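Local coordinates for protein DNA-(apurinic or apyrimidinic site) endonuclease 2 (Xenopus laevis, PDB 6WCD) that resects DNA from the 3' end as a metal-dependent exonuclease and acts weakly as an apurinic/apyrimidinic endonuclease in base excision repair, at residues P45-E50 and L320-L325; E107-S112 and K157-H162; L163-A168 and R208-Q213. All coordinates share one frame; numbering follows the deposited sequence. Where two conformers were deposited one is given.

Interaction 1 of 3, residues P45-E50 and L320-L325. With EDO (1,2-ethanediol), chain E.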
loop_
_atom_site.group_PDB
_atom_site.type_symbol
_atom_site.label_atom_id
_atom_site.label_comp_id
_atom_site.label_asym_id
_atom_site.label_seq_id
_atom_site.Cartn_x
_atom_site.Cartn_y
_atom_site.Cartn_z
ATOM N N PRO A 45 2.728 -14.790 -15.133
ATOM C CA PRO A 45 3.991 -14.015 -15.093
ATOM C C PRO A 45 3.913 -12.774 -14.244
ATOM O O PRO A 45 4.953 -12.320 -13.770
ATOM C CB PRO A 45 4.238 -13.680 -16.568
ATOM C CG PRO A 45 3.563 -14.814 -17.325
ATOM C CD PRO A 45 2.286 -15.080 -16.506
ATOM N N SER A 46 2.743 -12.165 -14.071
ATOM C CA SER A 46 2.618 -10.983 -13.245
ATOM C C SER A 46 2.483 -11.346 -11.786
ATOM O O SER A 46 2.700 -10.476 -10.939
ATOM C CB SER A 46 1.434 -10.161 -13.712
ATOM O OG SER A 46 1.646 -9.626 -15.002
ATOM N N ALA A 47 2.104 -12.555 -11.464
ATOM C CA ALA A 47 1.840 -12.947 -10.079
ATOM C C ALA A 47 2.988 -13.704 -9.453
ATOM O O ALA A 47 3.243 -13.524 -8.254
ATOM C CB ALA A 47 0.574 -13.795 -10.018
ATOM N N ILE A 48 3.684 -14.549 -10.194
ATOM C CA ILE A 48 4.721 -15.424 -9.662
ATOM C C ILE A 48 6.036 -14.999 -10.285
ATOM O O ILE A 48 6.235 -15.117 -11.507
ATOM C CB ILE A 48 4.386 -16.895 -9.913
ATOM C CG1 ILE A 48 3.136 -17.225 -9.079
ATOM C CG2 ILE A 48 5.528 -17.802 -9.416
ATOM C CD1 ILE A 48 2.605 -18.592 -9.269
ATOM N N VAL A 49 6.941 -14.463 -9.458
ATOM C CA VAL A 49 8.218 -13.976 -9.930
ATOM C C VAL A 49 9.333 -14.696 -9.184
ATOM O O VAL A 49 9.311 -14.750 -7.938
ATOM C CB VAL A 49 8.320 -12.443 -9.699
ATOM C CG1 VAL A 49 9.617 -11.946 -10.205
ATOM C CG2 VAL A 49 7.177 -11.727 -10.406
ATOM N N GLU A 50 10.307 -15.168 -9.923
ATOM C CA GLU A 50 11.465 -15.854 -9.334
ATOM C C GLU A 50 12.133 -14.962 -8.295
ATOM O O GLU A 50 12.433 -13.798 -8.569
ATOM C CB GLU A 50 12.472 -16.215 -10.416
ATOM C CG GLU A 50 13.642 -17.013 -9.880
ATOM C CD GLU A 50 14.737 -17.196 -10.921
ATOM O OE1 GLU A 50 14.431 -17.098 -12.128
ATOM O OE2 GLU A 50 15.903 -17.419 -10.527
ATOM N N LEU A 320 -2.424 -17.369 1.489
ATOM C CA LEU A 320 -2.783 -16.367 0.499
ATOM C C LEU A 320 -1.759 -16.303 -0.619
ATOM O O LEU A 320 -2.035 -15.714 -1.654
ATOM C CB LEU A 320 -2.910 -14.984 1.131
ATOM C CG LEU A 320 -3.369 -13.832 0.267
ATOM C CD1 LEU A 320 -4.741 -14.083 -0.347
ATOM C CD2 LEU A 320 -3.437 -12.549 1.097
ATOM N N CYS A 321 -0.601 -16.870 -0.431
ATOM C CA CYS A 321 0.443 -16.735 -1.442
ATOM C C CYS A 321 -0.051 -17.243 -2.807
ATOM O O CYS A 321 -0.716 -18.292 -2.920
ATOM C CB CYS A 321 1.691 -17.514 -1.036
ATOM S SG CYS A 321 3.105 -17.309 -2.112
ATOM N N THR A 322 0.296 -16.488 -3.855
ATOM C CA THR A 322 -0.076 -16.811 -5.224
ATOM C C THR A 322 0.406 -18.180 -5.667
ATOM O O THR A 322 -0.192 -18.795 -6.566
ATOM C CB THR A 322 0.472 -15.758 -6.179
ATOM O OG1 THR A 322 1.866 -15.640 -5.981
ATOM C CG2 THR A 322 -0.167 -14.408 -5.974
ATOM N N LYS A 323 1.481 -18.697 -5.060
ATOM C CA LYS A 323 1.990 -19.989 -5.518
ATOM C C LYS A 323 1.004 -21.114 -5.245
ATOM O O LYS A 323 1.112 -22.171 -5.860
ATOM C CB LYS A 323 3.329 -20.282 -4.861
ATOM C CG LYS A 323 3.291 -20.633 -3.413
ATOM C CD LYS A 323 4.751 -20.831 -2.937
ATOM C CE LYS A 323 4.823 -21.397 -1.572
ATOM N NZ LYS A 323 6.250 -21.569 -1.179
ATOM N N TYR A 324 0.019 -20.892 -4.395
ATOM C CA TYR A 324 -0.960 -21.893 -4.067
ATOM C C TYR A 324 -2.212 -21.798 -4.914
ATOM O O TYR A 324 -3.086 -22.666 -4.794
ATOM C CB TYR A 324 -1.345 -21.794 -2.597
ATOM C CG TYR A 324 -0.199 -21.981 -1.626
ATOM C CD1 TYR A 324 0.592 -23.102 -1.619
ATOM C CD2 TYR A 324 0.051 -20.981 -0.690
ATOM C CE1 TYR A 324 1.604 -23.256 -0.678
ATOM C CE2 TYR A 324 1.055 -21.126 0.224
ATOM C CZ TYR A 324 1.815 -22.231 0.212
ATOM O OH TYR A 324 2.828 -22.304 1.150
ATOM N N LEU A 325 -2.314 -20.817 -5.784
ATOM C CA LEU A 325 -3.495 -20.708 -6.614
ATOM C C LEU A 325 -3.609 -21.923 -7.524
ATOM O O LEU A 325 -2.635 -22.276 -8.213
ATOM C CB LEU A 325 -3.442 -19.404 -7.429
ATOM C CG LEU A 325 -3.633 -18.142 -6.623
ATOM C CD1 LEU A 325 -3.278 -16.919 -7.473
ATOM C CD2 LEU A 325 -5.055 -18.016 -6.090
HETATM C C1 EDO E . 17.061 -14.293 -8.053
HETATM O O1 EDO E . 17.252 -14.559 -9.450
HETATM C C2 EDO E . 16.394 -15.499 -7.399
HETATM O O2 EDO E . 16.593 -15.445 -5.978
#

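Interaction 2 of 3, residues E107-S112 and K157-H162. With BU1 (1,4-butanediol), chain G.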
loop_
_atom_site.group_PDB
_atom_site.type_symbol
_atom_site.label_atom_id
_atom_site.label_comp_id
_atom_site.label_asym_id
_atom_site.label_seq_id
_atom_site.Cartn_x
_atom_site.Cartn_y
_atom_site.Cartn_z
ATOM N N GLU A 107 -22.657 -5.336 7.056
ATOM C CA GLU A 107 -21.830 -6.347 6.406
ATOM C C GLU A 107 -21.802 -6.170 4.905
ATOM O O GLU A 107 -20.758 -6.371 4.270
ATOM C CB GLU A 107 -22.346 -7.758 6.663
ATOM C CG GLU A 107 -22.699 -8.073 8.035
ATOM C CD GLU A 107 -23.490 -9.329 8.063
ATOM O OE1 GLU A 107 -23.150 -10.311 7.348
ATOM O OE2 GLU A 107 -24.485 -9.289 8.768
ATOM N N GLU A 108 -22.943 -5.842 4.307
ATOM C CA GLU A 108 -22.902 -5.711 2.861
ATOM C C GLU A 108 -22.039 -4.523 2.461
ATOM O O GLU A 108 -21.386 -4.566 1.422
ATOM C CB GLU A 108 -24.269 -5.606 2.284
ATOM C CG GLU A 108 -25.008 -6.837 2.661
ATOM C CD GLU A 108 -26.068 -7.148 1.709
ATOM O OE1 GLU A 108 -26.452 -6.222 0.960
ATOM O OE2 GLU A 108 -26.476 -8.330 1.704
ATOM N N GLU A 109 -21.980 -3.493 3.300
ATOM C CA GLU A 109 -21.027 -2.418 3.001
ATOM C C GLU A 109 -19.584 -2.892 3.149
ATOM O O GLU A 109 -18.679 -2.500 2.377
ATOM C CB GLU A 109 -21.301 -1.218 3.896
ATOM C CG GLU A 109 -20.449 -0.029 3.459
ATOM C CD GLU A 109 -20.532 1.137 4.409
ATOM O OE1 GLU A 109 -21.191 1.058 5.464
ATOM O OE2 GLU A 109 -19.816 2.126 4.085
ATOM N N LEU A 110 -19.278 -3.701 4.179
ATOM C CA LEU A 110 -17.947 -4.235 4.276
ATOM C C LEU A 110 -17.566 -5.038 3.029
ATOM O O LEU A 110 -16.426 -4.952 2.547
ATOM C CB LEU A 110 -17.801 -5.108 5.519
ATOM C CG LEU A 110 -17.930 -4.337 6.841
ATOM C CD1 LEU A 110 -17.825 -5.344 7.989
ATOM C CD2 LEU A 110 -16.882 -3.230 7.009
ATOM N N GLN A 111 -18.507 -5.823 2.499
ATOM C CA GLN A 111 -18.175 -6.583 1.302
ATOM C C GLN A 111 -17.856 -5.638 0.158
ATOM O O GLN A 111 -16.892 -5.833 -0.584
ATOM C CB GLN A 111 -19.331 -7.519 0.915
ATOM C CG GLN A 111 -19.007 -8.398 -0.280
ATOM C CD GLN A 111 -19.629 -9.779 -0.180
ATOM O OE1 GLN A 111 -20.422 -10.056 0.725
ATOM N NE2 GLN A 111 -19.267 -10.658 -1.110
ATOM N N SER A 112 -18.651 -4.590 0.031
ATOM C CA SER A 112 -18.428 -3.639 -1.057
ATOM C C SER A 112 -17.099 -2.946 -0.941
ATOM O O SER A 112 -16.432 -2.710 -1.954
ATOM C CB SER A 112 -19.511 -2.590 -1.074
ATOM O OG SER A 112 -20.737 -3.177 -1.411
ATOM N N LYS A 157 -15.259 6.420 -0.962
ATOM C CA LYS A 157 -13.885 6.758 -0.651
ATOM C C LYS A 157 -13.719 7.111 0.841
ATOM O O LYS A 157 -12.765 6.653 1.499
ATOM C CB LYS A 157 -13.452 7.934 -1.553
ATOM C CG LYS A 157 -11.993 8.349 -1.306
ATOM C CD LYS A 157 -11.645 9.587 -2.161
ATOM C CE LYS A 157 -10.136 9.859 -2.008
ATOM N NZ LYS A 157 -9.696 11.064 -2.752
ATOM N N LEU A 158 -14.650 7.928 1.360
ATOM C CA LEU A 158 -14.543 8.364 2.757
ATOM C C LEU A 158 -14.781 7.178 3.696
ATOM O O LEU A 158 -14.107 7.055 4.720
ATOM C CB LEU A 158 -15.502 9.510 3.023
ATOM C CG LEU A 158 -15.228 10.757 2.151
ATOM C CD1 LEU A 158 -16.323 11.793 2.319
ATOM C CD2 LEU A 158 -13.903 11.360 2.557
ATOM N N ARG A 159 -15.718 6.294 3.327
ATOM C CA ARG A 159 -15.934 5.083 4.134
ATOM C C ARG A 159 -14.757 4.144 4.089
ATOM O O ARG A 159 -14.416 3.526 5.099
ATOM C CB ARG A 159 -17.223 4.421 3.691
ATOM C CG ARG A 159 -18.473 5.281 3.967
ATOM C CD ARG A 159 -18.746 5.411 5.420
ATOM N NE ARG A 159 -19.399 4.199 5.892
ATOM C CZ ARG A 159 -19.950 4.086 7.081
ATOM N NH1 ARG A 159 -19.807 5.066 7.960
ATOM N NH2 ARG A 159 -20.650 2.993 7.377
ATOM N N PHE A 160 -14.055 4.067 2.951
ATOM C CA PHE A 160 -12.834 3.273 2.868
ATOM C C PHE A 160 -11.763 3.807 3.800
ATOM O O PHE A 160 -11.124 3.048 4.504
ATOM C CB PHE A 160 -12.348 3.244 1.424
ATOM C CG PHE A 160 -11.221 2.306 1.173
ATOM C CD1 PHE A 160 -9.903 2.712 1.292
ATOM C CD2 PHE A 160 -11.466 1.000 0.798
ATOM C CE1 PHE A 160 -8.849 1.803 1.050
ATOM C CE2 PHE A 160 -10.419 0.098 0.563
ATOM C CZ PHE A 160 -9.129 0.514 0.687
ATOM N N TYR A 161 -11.584 5.136 3.822
ATOM C CA TYR A 161 -10.665 5.743 4.760
ATOM C C TYR A 161 -11.029 5.412 6.206
ATOM O O TYR A 161 -10.134 5.101 7.002
ATOM C CB TYR A 161 -10.690 7.243 4.591
ATOM C CG TYR A 161 -9.986 7.825 3.387
ATOM C CD1 TYR A 161 -8.955 7.189 2.755
ATOM C CD2 TYR A 161 -10.309 9.103 2.969
ATOM C CE1 TYR A 161 -8.281 7.810 1.684
ATOM C CE2 TYR A 161 -9.625 9.728 1.907
ATOM C CZ TYR A 161 -8.604 9.061 1.292
ATOM O OH TYR A 161 -7.911 9.733 0.243
ATOM N N HIS A 162 -12.323 5.447 6.534
ATOM C CA HIS A 162 -12.709 5.162 7.914
ATOM C C HIS A 162 -12.445 3.701 8.243
ATOM O O HIS A 162 -11.936 3.387 9.330
ATOM C CB HIS A 162 -14.186 5.512 8.091
ATOM C CG HIS A 162 -14.691 5.364 9.487
ATOM N ND1 HIS A 162 -14.088 5.963 10.569
ATOM C CD2 HIS A 162 -15.788 4.731 9.970
ATOM C CE1 HIS A 162 -14.769 5.674 11.667
ATOM N NE2 HIS A 162 -15.803 4.926 11.331
HETATM C C1 BU1 G . -9.008 14.091 -2.396
HETATM C C2 BU1 G . -9.713 13.987 -1.035
HETATM C C3 BU1 G . -11.022 13.188 -1.106
HETATM C C4 BU1 G . -12.216 14.015 -0.615
HETATM O O5 BU1 G . -8.259 15.285 -2.453
HETATM O O6 BU1 G . -13.328 13.718 -1.424
#

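Interaction 3 of 3, residues L163-A168 and R208-Q213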
loop_
_atom_site.group_PDB
_atom_site.type_symbol
_atom_site.label_atom_id
_atom_site.label_comp_id
_atom_site.label_asym_id
_atom_site.label_seq_id
_atom_site.Cartn_x
_atom_site.Cartn_y
_atom_site.Cartn_z
ATOM N N LEU A 163 -12.707 2.807 7.310
ATOM C CA LEU A 163 -12.375 1.396 7.546
ATOM C C LEU A 163 -10.868 1.170 7.688
ATOM O O LEU A 163 -10.420 0.375 8.539
ATOM C CB LEU A 163 -12.943 0.536 6.405
ATOM C CG LEU A 163 -12.736 -0.991 6.496
ATOM C CD1 LEU A 163 -13.457 -1.470 7.725
ATOM C CD2 LEU A 163 -13.293 -1.637 5.215
ATOM N N LEU A 164 -10.071 1.793 6.845
ATOM C CA LEU A 164 -8.619 1.692 6.934
ATOM C C LEU A 164 -8.122 2.157 8.285
ATOM O O LEU A 164 -7.312 1.467 8.916
ATOM C CB LEU A 164 -8.009 2.523 5.812
ATOM C CG LEU A 164 -6.491 2.711 5.863
ATOM C CD1 LEU A 164 -5.765 1.372 5.785
ATOM C CD2 LEU A 164 -6.097 3.609 4.685
ATOM N N GLN A 165 -8.605 3.305 8.766
ATOM C CA GLN A 165 -8.209 3.773 10.094
ATOM C C GLN A 165 -8.596 2.781 11.165
ATOM O O GLN A 165 -7.792 2.470 12.081
ATOM C CB GLN A 165 -8.801 5.156 10.361
ATOM C CG GLN A 165 -8.484 5.674 11.714
ATOM C CD GLN A 165 -8.802 7.118 11.870
ATOM O OE1 GLN A 165 -9.518 7.705 11.066
ATOM N NE2 GLN A 165 -8.305 7.710 12.964
ATOM N N THR A 166 -9.826 2.297 11.109
ATOM C CA THR A 166 -10.302 1.350 12.114
ATOM C C THR A 166 -9.390 0.137 12.170
ATOM O O THR A 166 -8.992 -0.320 13.246
ATOM C CB THR A 166 -11.734 0.940 11.789
ATOM O OG1 THR A 166 -12.603 2.076 11.893
ATOM C CG2 THR A 166 -12.245 -0.090 12.805
ATOM N N ARG A 167 -9.076 -0.433 11.017
ATOM C CA ARG A 167 -8.288 -1.657 11.012
ATOM C C ARG A 167 -6.856 -1.396 11.473
ATOM O O ARG A 167 -6.294 -2.168 12.248
ATOM C CB ARG A 167 -8.298 -2.278 9.616
ATOM C CG ARG A 167 -7.517 -3.594 9.548
ATOM C CD ARG A 167 -8.201 -4.667 10.385
ATOM N NE ARG A 167 -7.522 -5.961 10.373
ATOM C CZ ARG A 167 -7.588 -6.822 9.369
ATOM N NH1 ARG A 167 -8.241 -6.526 8.276
ATOM N NH2 ARG A 167 -6.964 -8.009 9.449
ATOM N N ALA A 168 -6.227 -0.344 10.944
ATOM C CA ALA A 168 -4.823 -0.080 11.251
ATOM C C ALA A 168 -4.636 0.207 12.724
ATOM O O ALA A 168 -3.674 -0.284 13.341
ATOM C CB ALA A 168 -4.335 1.079 10.410
ATOM N N ARG A 208 -8.851 15.341 3.257
ATOM C CA ARG A 208 -7.741 15.984 3.937
ATOM C C ARG A 208 -8.035 16.148 5.408
ATOM O O ARG A 208 -7.133 15.978 6.244
ATOM C CB ARG A 208 -7.457 17.325 3.261
ATOM C CG ARG A 208 -6.260 18.001 3.742
ATOM C CD ARG A 208 -5.964 19.174 2.818
ATOM N NE ARG A 208 -5.539 18.678 1.511
ATOM C CZ ARG A 208 -6.038 19.013 0.332
ATOM N NH1 ARG A 208 -7.044 19.884 0.204
ATOM N NH2 ARG A 208 -5.519 18.468 -0.741
ATOM N N GLN A 209 -9.289 16.390 5.766
ATOM C CA GLN A 209 -9.649 16.378 7.180
ATOM C C GLN A 209 -9.348 15.011 7.774
ATOM O O GLN A 209 -8.888 14.900 8.926
ATOM C CB GLN A 209 -11.126 16.733 7.376
ATOM C CG GLN A 209 -11.444 18.177 7.041
ATOM C CD GLN A 209 -12.944 18.465 7.118
ATOM O OE1 GLN A 209 -13.760 17.545 7.199
ATOM N NE2 GLN A 209 -13.304 19.740 7.093
ATOM N N TRP A 210 -9.675 13.951 7.036
ATOM C CA TRP A 210 -9.391 12.603 7.529
ATOM C C TRP A 210 -7.908 12.418 7.771
ATOM O O TRP A 210 -7.486 11.950 8.843
ATOM C CB TRP A 210 -9.930 11.550 6.537
ATOM C CG TRP A 210 -9.490 10.194 6.974
ATOM C CD1 TRP A 210 -10.007 9.490 8.006
ATOM C CD2 TRP A 210 -8.401 9.476 6.477
ATOM N NE1 TRP A 210 -9.315 8.321 8.161
ATOM C CE2 TRP A 210 -8.289 8.290 7.253
ATOM C CE3 TRP A 210 -7.486 9.670 5.441
ATOM C CZ2 TRP A 210 -7.321 7.333 6.994
ATOM C CZ3 TRP A 210 -6.535 8.721 5.198
ATOM C CH2 TRP A 210 -6.451 7.563 5.984
ATOM N N LEU A 211 -7.087 12.794 6.794
ATOM C CA LEU A 211 -5.646 12.641 6.929
ATOM C C LEU A 211 -5.111 13.458 8.092
ATOM O O LEU A 211 -4.220 12.987 8.831
ATOM C CB LEU A 211 -4.955 13.102 5.651
ATOM C CG LEU A 211 -4.258 12.135 4.729
ATOM C CD1 LEU A 211 -3.346 12.917 3.815
ATOM C CD2 LEU A 211 -3.509 11.036 5.456
ATOM N N ASN A 212 -5.593 14.709 8.254
ATOM C CA ASN A 212 -5.121 15.568 9.314
ATOM C C ASN A 212 -5.285 14.916 10.675
ATOM O O ASN A 212 -4.442 15.110 11.556
ATOM C CB ASN A 212 -5.855 16.906 9.313
ATOM C CG ASN A 212 -5.470 17.834 8.158
ATOM O OD1 ASN A 212 -4.386 17.761 7.618
ATOM N ND2 ASN A 212 -6.379 18.770 7.822
ATOM N N GLN A 213 -6.405 14.218 10.915
ATOM C CA GLN A 213 -6.585 13.589 12.218
ATOM C C GLN A 213 -5.959 12.211 12.298
ATOM O O GLN A 213 -5.675 11.743 13.415
ATOM C CB GLN A 213 -8.074 13.529 12.606
ATOM C CG GLN A 213 -8.955 12.799 11.643
ATOM C CD GLN A 213 -8.957 11.299 11.869
ATOM O OE1 GLN A 213 -9.042 10.811 13.006
ATOM N NE2 GLN A 213 -8.891 10.570 10.795
#

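Interaction 1 of 3, residues P45-E50 and L320-L325
Ile48 and Thr322 pass one another, their side chains pointing opposite ways, where the end of helix 44-47 meets a 3-10 turn, 322-324, in the chain that follows the last strands of the DNase I-like fold of this catalytic domain. Alongside the threonine hydroxyl runs the isoleucine, CG1 of Ile48 lying 3.7 Å from OG1 of Thr322. Its CG1 branch stands anti to the carbonyl carbon (chi1 -66°), and the extended arm beyond it carries CD1 across to CA of Lys323 at 4.0 Å. Thr322 places OG1 between its backbone N and carbonyl carbon (chi1 55°), on the side of the Ala47 carbonyl, while CG2 turns to the methyl of Ala47. The hydroxyl comes within 3.4 Å of the carbonyl O of Ala47, at most a weak hydrogen bond; Ser54 of strand 53-57 is bonded to both the hydroxyl and that carbonyl. Ser54 also makes a backbone bond with Thr322, tying the turn to an edge strand of the six-stranded sheet. A valine here would probably leave Ser54 without its hydroxyl partner and loosen the link between turn and strand. Beside the hydroxyl, CB of Ala47 and CG2 of Thr322 approach to 4.2 Å.

Interaction 2 of 3, residues E107-S112 and K157-H162
The guanidinium of Arg159 and the carboxylate of Glu109 lie nearly in one plane, 10° apart, and meet edge to edge; Phe105 adds a cation-pi contact to the same guanidinium. The grip is side-on and twofold. NE of Arg159 donates to OE2 of Glu109 at 2.8 Å, with an N-H...O angle of 168°, and NH2 of Arg159 donates to OE1 of Glu109, also at 2.8 Å and about as straight. Both oxygens use their syn lone pairs, each on the side of its partner oxygen, and neither flat group can turn without straining a bond. The two chains reach this point differently and run roughly perpendicular to each other. Glu109 is extended, with CG opposite its backbone N (chi1 -172°), whereas bends at chi2 and chi3 of Arg159 turn its NE/NH2 edge to the carboxylate. CG of Arg159 lies 3.4 Å from OE2 of Glu109. A further bond from NH2 of Arg159 to the carbonyl of Gln104 fixes the guanidinium from the chain just ahead of helix 107-114. His162, one turn on from Arg159, meets the ring of Phe105 and bonds to Gln104. This is a bidentate, side-on arginine-glutamate salt bridge at the protein surface, joining the short helix 107-114 to the long helix 152-173 of the DNase I-like fold.

Interaction 3 of 3, residues L163-A168 and R208-Q213
Gln165 and Gln213 reach toward each other from the two helices and pair through their amides, each giving one N-H and accepting one. NE2 of Gln213 donates to OE1 of Gln165 at 2.9 Å, with an N-H...O angle of 163°, while the return bond runs from NE2 of Gln165 to OE1 of Gln213 at 3.2 Å. The two amides are turned 39° against each other: the return bond lies in the carbonyl plane of Gln213, whereas the first donor is tilted from that of Gln165. The indole NE1 of Trp210 reaches the same OE1 of Gln165 at 3.0 Å, but this bond is weak and strongly bent. Just beyond, CB of Gln165 meets the edge of the indole, and CD2 of Leu164 packs 4.2 Å from CH2 of Trp210.

The next shell fixes these groups. With CG of Gln213 between its backbone N and carbonyl carbon (chi1 58°) and a further bend at chi2, the amide folds back and NE2 also donates to the carbonyl O of Trp210, at 2.8 Å. NE2 of Gln165 is bonded to Glu169 along its own helix. The Trp210 ring stacks with Tyr161 and with Phe214. Helices 152-173 and 206-214 run nearly parallel, their local axes 12.0 Å apart, and the glutamine pair and indole link them across this spacing in the DNase I-like fold, where Leu164 and Ala168 rest on strand 133-142.

How the interactions relate
Interactions 2 and 3 are neighbours, with centres about 13 Å apart, and both draw on helix 152-173: its earlier turns reach helix 107-114, its later ones helix 206-214. They also touch directly, through Leu110 against Leu163 and Tyr161 against Trp210. Interaction 1 stands apart, with its centre about 31 Å from that of interaction 3 and across the middle of the chain, yet its segments enclose both others along the sequence. Chemistry follows place. At the surface, interaction 2 rests on paired charges; the partly buried interaction 3 combines neutral amides with an indole and leucine; interaction 1, also partly buried, relies on apolar side chains beside a threonine hydroxyl that also bonds Ser54.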